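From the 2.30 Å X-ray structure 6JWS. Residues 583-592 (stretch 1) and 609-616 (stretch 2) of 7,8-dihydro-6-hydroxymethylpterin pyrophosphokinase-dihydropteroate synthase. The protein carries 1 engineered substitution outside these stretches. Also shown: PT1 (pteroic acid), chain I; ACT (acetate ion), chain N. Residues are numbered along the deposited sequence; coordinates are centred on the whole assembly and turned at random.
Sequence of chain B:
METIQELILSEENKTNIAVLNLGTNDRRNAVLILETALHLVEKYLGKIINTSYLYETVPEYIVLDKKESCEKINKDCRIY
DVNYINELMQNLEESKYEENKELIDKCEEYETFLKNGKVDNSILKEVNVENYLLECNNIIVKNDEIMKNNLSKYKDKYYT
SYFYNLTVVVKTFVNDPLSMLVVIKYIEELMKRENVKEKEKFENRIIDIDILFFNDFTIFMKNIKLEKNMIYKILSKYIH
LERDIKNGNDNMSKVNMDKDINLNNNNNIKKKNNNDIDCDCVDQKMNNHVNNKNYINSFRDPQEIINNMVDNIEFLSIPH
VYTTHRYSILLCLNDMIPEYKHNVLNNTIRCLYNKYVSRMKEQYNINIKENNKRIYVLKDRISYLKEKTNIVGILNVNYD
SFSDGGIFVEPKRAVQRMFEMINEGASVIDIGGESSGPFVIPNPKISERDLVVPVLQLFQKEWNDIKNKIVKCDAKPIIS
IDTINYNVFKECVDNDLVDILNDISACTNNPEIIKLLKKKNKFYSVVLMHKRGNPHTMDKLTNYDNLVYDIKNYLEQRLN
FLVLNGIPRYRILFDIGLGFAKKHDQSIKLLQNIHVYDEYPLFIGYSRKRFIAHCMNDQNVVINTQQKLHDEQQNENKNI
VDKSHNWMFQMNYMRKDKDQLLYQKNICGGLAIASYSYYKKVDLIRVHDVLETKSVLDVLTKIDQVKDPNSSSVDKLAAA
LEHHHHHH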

# COMPACT_ATOMS: atom_id res chain seq x y z
N LYS B 583 -20.02 -12.57 9.25
CA LYS B 583 -19.27 -13.71 8.73
C LYS B 583 -17.86 -13.23 8.36
O LYS B 583 -17.64 -12.03 8.16
N HIS B 584 -16.93 -14.19 8.28
CA HIS B 584 -15.53 -13.91 7.97
C HIS B 584 -15.40 -13.12 6.68
O HIS B 584 -14.70 -12.11 6.66
N ASP B 585 -16.13 -13.53 5.63
CA ASP B 585 -16.15 -12.81 4.35
C ASP B 585 -16.69 -11.38 4.51
O ASP B 585 -16.30 -10.51 3.73
N GLN B 586 -17.56 -11.15 5.50
CA GLN B 586 -18.15 -9.84 5.72
C GLN B 586 -17.15 -8.95 6.44
O GLN B 586 -17.04 -7.77 6.12
N SER B 587 -16.44 -9.52 7.42
CA SER B 587 -15.36 -8.82 8.08
C SER B 587 -14.35 -8.34 7.04
O SER B 587 -13.98 -7.17 7.03
N ILE B 588 -13.99 -9.22 6.09
CA ILE B 588 -13.05 -8.87 5.04
C ILE B 588 -13.63 -7.75 4.17
O ILE B 588 -12.94 -6.79 3.81
N LYS B 589 -14.92 -7.88 3.86
CA LYS B 589 -15.55 -6.92 2.98
C LYS B 589 -15.56 -5.54 3.61
O LYS B 589 -15.33 -4.55 2.92
N LEU B 590 -15.81 -5.48 4.93
CA LEU B 590 -15.77 -4.20 5.61
C LEU B 590 -14.38 -3.56 5.47
O LEU B 590 -14.30 -2.36 5.26
N LEU B 591 -13.32 -4.37 5.63
CA LEU B 591 -11.93 -3.92 5.45
C LEU B 591 -11.70 -3.47 4.00
O LEU B 591 -11.11 -2.41 3.79
N GLN B 592 -12.21 -4.23 3.03
CA GLN B 592 -12.00 -3.87 1.63
C GLN B 592 -12.61 -2.49 1.34
O GLN B 592 -12.11 -1.77 0.48
N LYS B 609 -8.74 -12.20 15.79
CA LYS B 609 -10.12 -12.62 15.55
C LYS B 609 -10.14 -13.76 14.54
O LYS B 609 -9.22 -13.91 13.73
N ARG B 610 -11.24 -14.51 14.56
CA ARG B 610 -11.40 -15.72 13.76
C ARG B 610 -11.26 -15.43 12.26
O ARG B 610 -10.76 -16.27 11.53
N PHE B 611 -11.72 -14.26 11.79
CA PHE B 611 -11.68 -14.02 10.35
C PHE B 611 -10.24 -14.02 9.82
O PHE B 611 -10.05 -14.25 8.63
N ILE B 612 -9.24 -13.73 10.67
CA ILE B 612 -7.86 -13.78 10.20
C ILE B 612 -7.48 -15.20 9.77
O ILE B 612 -6.95 -15.39 8.68
N ALA B 613 -7.77 -16.20 10.62
CA ALA B 613 -7.48 -17.61 10.34
C ALA B 613 -8.16 -18.06 9.06
O ALA B 613 -7.63 -18.89 8.35
N HIS B 614 -9.31 -17.46 8.73
CA HIS B 614 -10.08 -17.85 7.57
C HIS B 614 -9.38 -17.41 6.30
O HIS B 614 -9.76 -17.81 5.20
N CYS B 615 -8.40 -16.50 6.45
CA CYS B 615 -7.63 -16.00 5.32
C CYS B 615 -6.52 -16.97 4.92
O CYS B 615 -6.02 -16.88 3.81
N MET B 616 -6.10 -17.87 5.83
CA MET B 616 -4.93 -18.72 5.64
C MET B 616 -5.27 -19.92 4.76
O MET B 616 -6.30 -20.56 4.97

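H584, at the start of the first helix, and F611, in the second stretch, cover the most surface, and with H614 they make up well over half of the contact. The backbones come closest where the CA atoms of H584 and F611 lie 4.5 Å apart, and both residues point their CA-to-CB bonds toward the other stretch.

H584, chi1 m, lays one ring face over F611 CA and R610 C, with its ND1 3.5 Å from F611 CA; its CE1 also lies 3.4 Å from R610 CB. Its CB does separate work, sitting over the face of the H614 ring, 3.6 Å from the centroid, in a CH-pi contact. H614, chi1 t, is thus held flat against H584 CB while its edge reaches D585. There NE2 of H614 donates a hydrogen bond to OD1 of D585 at 3.2 Å, although the D585 CA-to-CB bond points away; the m rotamer brings the carboxylate back.

F611, chi1 p, is the knob, set among H584, S587, I588 and L591. The i, i+3, i+4 and i+7 spacing is that of one helix face. S587 CB covers the ring face, 3.9 Å from its centroid, while L591 CD1 approaches F611 CE2 at 3.6 Å and I588 CG1 lies 4.2 Å from F611 CD2. I588 extends the apolar patch, its CD1 3.9 Å from C615 SG.

The polar ligand contacts lie beside this packing. R610, chi1 m, gives its backbone N to O22 of pteroic acid at 2.9 Å, and its NE and NH2 to O23 at 3.0 and 2.9 Å, while H584 CE1 lies over one face of its guanidinium. K609 starts toward the helix, but its end leads away, and NZ bonds pteroic acid O1 at 2.6 Å. The rule to read here is one of placement: S587 CB lies over one face of the F611 ring, and I588 and L591 meet it obliquely.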

# COMPACT_ATOMS: atom_id res chain seq x y z
CB LYS B 583 -19.99 -14.36 7.54
CG LYS B 583 -21.38 -14.94 7.84
CD LYS B 583 -21.32 -16.34 8.43
CE LYS B 583 -22.67 -16.98 8.71
NZ LYS B 583 -23.01 -16.97 10.16
CB HIS B 584 -14.70 -15.20 8.05
CG HIS B 584 -14.79 -15.84 9.39
ND1 HIS B 584 -15.02 -15.10 10.55
CD2 HIS B 584 -14.72 -17.14 9.78
CE1 HIS B 584 -15.07 -15.91 11.59
NE2 HIS B 584 -14.89 -17.17 11.14
CB ASP B 585 -16.85 -13.59 3.23
CG ASP B 585 -16.05 -14.80 2.75
OD1 ASP B 585 -14.78 -14.74 2.76
OD2 ASP B 585 -16.69 -15.81 2.36
CB GLN B 586 -19.49 -9.91 6.47
CG GLN B 586 -20.59 -10.58 5.66
CD GLN B 586 -21.86 -10.83 6.44
OE1 GLN B 586 -21.81 -11.33 7.57
NE2 GLN B 586 -23.01 -10.52 5.83
CB SER B 587 -14.70 -9.70 9.14
OG SER B 587 -15.53 -9.82 10.28
CB ILE B 588 -12.63 -10.10 4.21
CG1 ILE B 588 -11.67 -10.98 5.02
CG2 ILE B 588 -11.99 -9.68 2.91
CD1 ILE B 588 -11.83 -12.49 4.78
CB LYS B 589 -16.97 -7.32 2.59
CG LYS B 589 -17.60 -6.39 1.54
CD LYS B 589 -18.53 -7.14 0.62
CE LYS B 589 -19.52 -6.24 -0.08
NZ LYS B 589 -18.85 -5.39 -1.09
CB LEU B 590 -16.18 -4.38 7.08
CG LEU B 590 -17.67 -4.64 7.31
CD1 LEU B 590 -17.92 -5.14 8.71
CD2 LEU B 590 -18.51 -3.39 7.02
CB LEU B 591 -10.95 -5.03 5.84
CG LEU B 591 -10.82 -5.31 7.34
CD1 LEU B 591 -9.98 -6.56 7.56
CD2 LEU B 591 -10.17 -4.13 8.04
CB GLN B 592 -12.60 -4.89 0.67
CG GLN B 592 -11.90 -6.23 0.73
CD GLN B 592 -12.59 -7.27 -0.13
OE1 GLN B 592 -13.78 -7.18 -0.38
NE2 GLN B 592 -11.84 -8.26 -0.59
CB LYS B 609 -10.97 -11.43 15.08
CG LYS B 609 -11.12 -10.33 16.12
CD LYS B 609 -12.15 -9.26 15.84
CE LYS B 609 -12.39 -8.48 17.13
NZ LYS B 609 -13.20 -7.25 16.93
CB ARG B 610 -12.76 -16.35 14.04
CG ARG B 610 -12.89 -17.07 15.38
CD ARG B 610 -14.38 -17.28 15.66
NE ARG B 610 -15.18 -16.05 15.75
CZ ARG B 610 -16.51 -15.97 15.81
NH1 ARG B 610 -17.26 -17.07 15.79
NH2 ARG B 610 -17.10 -14.79 15.89
CB PHE B 611 -12.44 -12.75 9.96
CG PHE B 611 -11.72 -11.46 10.19
CD1 PHE B 611 -11.77 -10.83 11.43
CD2 PHE B 611 -10.98 -10.87 9.18
CE1 PHE B 611 -11.09 -9.62 11.64
CE2 PHE B 611 -10.31 -9.67 9.40
CZ PHE B 611 -10.39 -9.03 10.62
CB ILE B 612 -6.87 -13.23 11.25
CG1 ILE B 612 -7.21 -11.81 11.69
CG2 ILE B 612 -5.45 -13.34 10.69
CD1 ILE B 612 -6.28 -11.24 12.73
CB ALA B 613 -7.90 -18.49 11.49
CB HIS B 614 -11.46 -17.21 7.71
CG HIS B 614 -12.36 -17.29 6.53
ND1 HIS B 614 -13.28 -18.32 6.38
CD2 HIS B 614 -12.56 -16.45 5.49
CE1 HIS B 614 -13.99 -18.13 5.27
NE2 HIS B 614 -13.55 -16.98 4.70
CB CYS B 615 -6.97 -14.67 5.66
SG CYS B 615 -8.12 -13.29 5.85
CB MET B 616 -4.42 -19.30 6.96
CG MET B 616 -4.10 -18.30 8.05
SD MET B 616 -3.04 -16.98 7.50
CE MET B 616 -3.02 -15.90 8.93
C2 PT1 I . -13.58 -4.11 18.83
C3 PT1 I . -13.60 -4.88 20.07
C5 PT1 I . -13.81 -4.12 21.31
N6 PT1 I . -13.42 -6.23 20.11
C7 PT1 I . -13.99 -2.11 20.03
N9 PT1 I . -13.99 -2.77 21.22
C10 PT1 I . -13.48 -6.87 21.31
N11 PT1 I . -14.19 -0.74 19.97
C12 PT1 I . -13.71 -6.16 22.48
C21 PT1 I . -13.97 -12.98 16.75
O22 PT1 I . -12.99 -13.78 16.77
O1 PT1 I . -13.40 -4.74 17.66
N4 PT1 I . -13.77 -2.77 18.86
N8 PT1 I . -13.85 -4.82 22.46
C13 PT1 I . -13.33 -8.37 21.33
N14 PT1 I . -14.55 -8.97 20.73
C15 PT1 I . -14.43 -9.93 19.78
C16 PT1 I . -15.41 -10.05 18.77
C17 PT1 I . -13.31 -10.82 19.84
C18 PT1 I . -15.26 -11.05 17.79
C19 PT1 I . -13.18 -11.83 18.85
C20 PT1 I . -14.14 -11.93 17.82
O23 PT1 I . -14.80 -13.07 15.83
C ACT N . -22.77 -9.82 2.52
O ACT N . -23.61 -9.13 3.11
OXT ACT N . -21.85 -9.35 1.83
CH3 ACT N . -22.87 -11.37 2.65